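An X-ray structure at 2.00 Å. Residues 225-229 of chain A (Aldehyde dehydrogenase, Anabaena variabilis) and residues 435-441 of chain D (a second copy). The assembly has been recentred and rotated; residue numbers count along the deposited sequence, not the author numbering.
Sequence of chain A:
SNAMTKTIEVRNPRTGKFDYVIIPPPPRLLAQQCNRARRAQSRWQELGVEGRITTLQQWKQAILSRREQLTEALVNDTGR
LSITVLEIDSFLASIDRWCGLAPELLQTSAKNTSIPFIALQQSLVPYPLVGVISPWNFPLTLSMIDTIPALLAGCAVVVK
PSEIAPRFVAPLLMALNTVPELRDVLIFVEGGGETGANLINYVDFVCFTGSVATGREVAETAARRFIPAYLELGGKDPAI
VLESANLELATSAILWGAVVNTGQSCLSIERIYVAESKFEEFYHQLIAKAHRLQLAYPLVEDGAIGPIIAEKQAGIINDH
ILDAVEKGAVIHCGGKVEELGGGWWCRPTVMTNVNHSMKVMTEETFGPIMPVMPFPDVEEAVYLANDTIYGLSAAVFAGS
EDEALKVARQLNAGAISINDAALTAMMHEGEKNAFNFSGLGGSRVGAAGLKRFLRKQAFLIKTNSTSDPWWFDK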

# COMPACT_ATOMS: atom_id res chain seq x y z
N ARG A 225 2.92 2.19 14.38
CA ARG A 225 2.96 0.76 14.63
C ARG A 225 3.67 -0.03 13.53
O ARG A 225 3.99 -1.18 13.72
CB ARG A 225 1.56 0.28 14.83
CG ARG A 225 1.01 0.93 16.11
CD ARG A 225 1.03 -0.12 17.20
NE ARG A 225 0.29 -1.17 16.54
CZ ARG A 225 0.64 -2.44 16.33
NH1 ARG A 225 1.70 -3.00 16.91
NH2 ARG A 225 -0.22 -3.18 15.61
N PHE A 226 3.93 0.61 12.39
CA PHE A 226 4.54 -0.01 11.21
C PHE A 226 3.68 -1.16 10.67
O PHE A 226 4.19 -2.26 10.39
CB PHE A 226 5.99 -0.42 11.45
CG PHE A 226 6.82 -0.44 10.19
CD1 PHE A 226 7.26 0.73 9.64
CD2 PHE A 226 7.11 -1.63 9.55
CE1 PHE A 226 8.05 0.73 8.52
CE2 PHE A 226 7.85 -1.63 8.39
CZ PHE A 226 8.32 -0.43 7.87
N ILE A 227 2.40 -0.88 10.46
CA ILE A 227 1.50 -1.78 9.74
C ILE A 227 0.80 -1.09 8.55
O ILE A 227 0.62 0.12 8.52
CB ILE A 227 0.42 -2.37 10.68
CG1 ILE A 227 -0.52 -1.28 11.18
CG2 ILE A 227 1.01 -3.14 11.85
CD1 ILE A 227 -1.69 -1.79 11.96
N PRO A 228 0.39 -1.88 7.56
CA PRO A 228 -0.38 -1.35 6.46
C PRO A 228 -1.72 -0.82 6.92
O PRO A 228 -2.37 -1.41 7.81
CB PRO A 228 -0.62 -2.56 5.57
CG PRO A 228 0.35 -3.59 6.03
CD PRO A 228 0.57 -3.32 7.47
N ALA A 229 -2.14 0.26 6.29
CA ALA A 229 -3.48 0.81 6.48
C ALA A 229 -4.20 0.99 5.15
O ALA A 229 -3.68 1.63 4.22
CB ALA A 229 -3.37 2.15 7.21
N PHE D 435 8.57 -8.83 5.15
CA PHE D 435 7.89 -9.08 6.41
C PHE D 435 8.50 -8.26 7.56
O PHE D 435 9.67 -7.79 7.49
CB PHE D 435 8.04 -10.55 6.77
CG PHE D 435 7.24 -11.50 5.91
CD1 PHE D 435 7.43 -11.57 4.54
CD2 PHE D 435 6.31 -12.36 6.50
CE1 PHE D 435 6.71 -12.48 3.76
CE2 PHE D 435 5.59 -13.28 5.73
CZ PHE D 435 5.80 -13.35 4.37
N ASN D 436 7.71 -8.08 8.61
CA ASN D 436 8.12 -7.45 9.86
C ASN D 436 8.60 -6.06 9.56
O ASN D 436 7.95 -5.34 8.81
CB ASN D 436 9.15 -8.30 10.59
CG ASN D 436 8.60 -9.67 11.01
OD1 ASN D 436 7.41 -9.83 11.26
ND2 ASN D 436 9.49 -10.66 11.10
N PHE D 437 9.73 -5.64 10.14
CA PHE D 437 10.16 -4.26 9.95
C PHE D 437 11.04 -4.08 8.70
O PHE D 437 11.60 -3.02 8.52
CB PHE D 437 10.88 -3.73 11.19
CG PHE D 437 9.96 -3.46 12.35
CD1 PHE D 437 9.30 -2.25 12.45
CD2 PHE D 437 9.76 -4.41 13.32
CE1 PHE D 437 8.44 -2.01 13.51
CE2 PHE D 437 8.91 -4.16 14.39
CZ PHE D 437 8.23 -2.98 14.47
N SER D 438 11.12 -5.07 7.81
CA SER D 438 12.00 -4.92 6.66
C SER D 438 11.37 -4.03 5.57
O SER D 438 12.04 -3.59 4.63
CB SER D 438 12.43 -6.26 6.09
OG SER D 438 13.50 -6.84 6.82
N GLY D 439 10.08 -3.76 5.69
CA GLY D 439 9.45 -2.84 4.74
C GLY D 439 7.95 -2.83 4.66
O GLY D 439 7.27 -3.63 5.34
N LEU D 440 7.46 -1.90 3.84
CA LEU D 440 6.03 -1.75 3.54
C LEU D 440 5.88 -1.19 2.16
O LEU D 440 6.77 -0.54 1.70
CB LEU D 440 5.34 -0.72 4.47
CG LEU D 440 5.21 -0.95 5.95
CD1 LEU D 440 4.65 0.26 6.74
CD2 LEU D 440 4.33 -2.16 6.19
N GLY D 441 4.70 -1.35 1.55
CA GLY D 441 4.37 -0.70 0.27
C GLY D 441 4.32 -1.60 -0.96
O GLY D 441 4.22 -1.13 -2.09

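A single phenylalanine makes up most of chain A's side of this contact, and it does so from a backbone turn of positive phi: Phe A226, at phi/psi 60/51, is the first residue to leave a helix, in a Schellman motif, and it projects its side chain at the second copy of the protein. No hydrogen bond crosses between the two stretches; they are held by packing alone, with 310 Å² buried over both sides, of which Phe A226 contributes 122 Å². Its CA-to-CB bond points toward chain D, and chi1 of -153° (t) extends the ring into a pocket lined by Asn D436, Phe D437, Gly D439 and Leu D440.

Leu D440 covers one face of that ring. CD1 of Leu D440 sits 3.8 Å from the centroid of the Phe A226 ring and only 8° off the ring normal, a CH-pi contact of nearly ideal direction, while CG of Leu D440 comes within 3.7 Å of CE2 of Phe A226. In the m,t rotamer of Leu D440, CD1 lies over the aromatic ring, while CD2 touches the ring's border and also comes 4.1 Å from CD of Pro A228, so one branched side chain touches Phe A226 and Pro A228. Proline suits this second site because its ring offers a compact, apolar surface beside the leucine methyl.

Phe D437 packs against the same phenylalanine in a different way. Its CA-to-CB bond points sideways, but the end of the side chain comes nearer, bringing CE1 of Phe D437 to 3.6 Å from CB of Phe A226. The two rings are near parallel, with planes at 27°, yet they are slid apart, with centroids 5.4 Å from each other, and barely overlap; the contact is made as much with the base of the Phe A226 side chain as with its ring.

Backbone atoms complete the pocket. The carbonyl O of Asn D436 lies near the plane of the Phe A226 ring, at its edge, 3.7 Å from CE2, where the partial positive charge of aromatic hydrogens makes an oxygen a favourable neighbour. The O of Gly D439 approaches CE2 of Phe A226 at 3.7 Å as well. Within chain D, a hydrogen bond from Ser D438 N to Phe D435 O (3.1 Å) closes the turn containing Asn D436 and Phe D437. At Gly D439, phi/psi of 164/175 would jam a CB against the preceding carbonyl O, so the backbone itself calls for glycine. The CA-to-CB bond of Arg A225 points away, and its guanidinium nitrogens are hydrogen-bonded elsewhere in the structure.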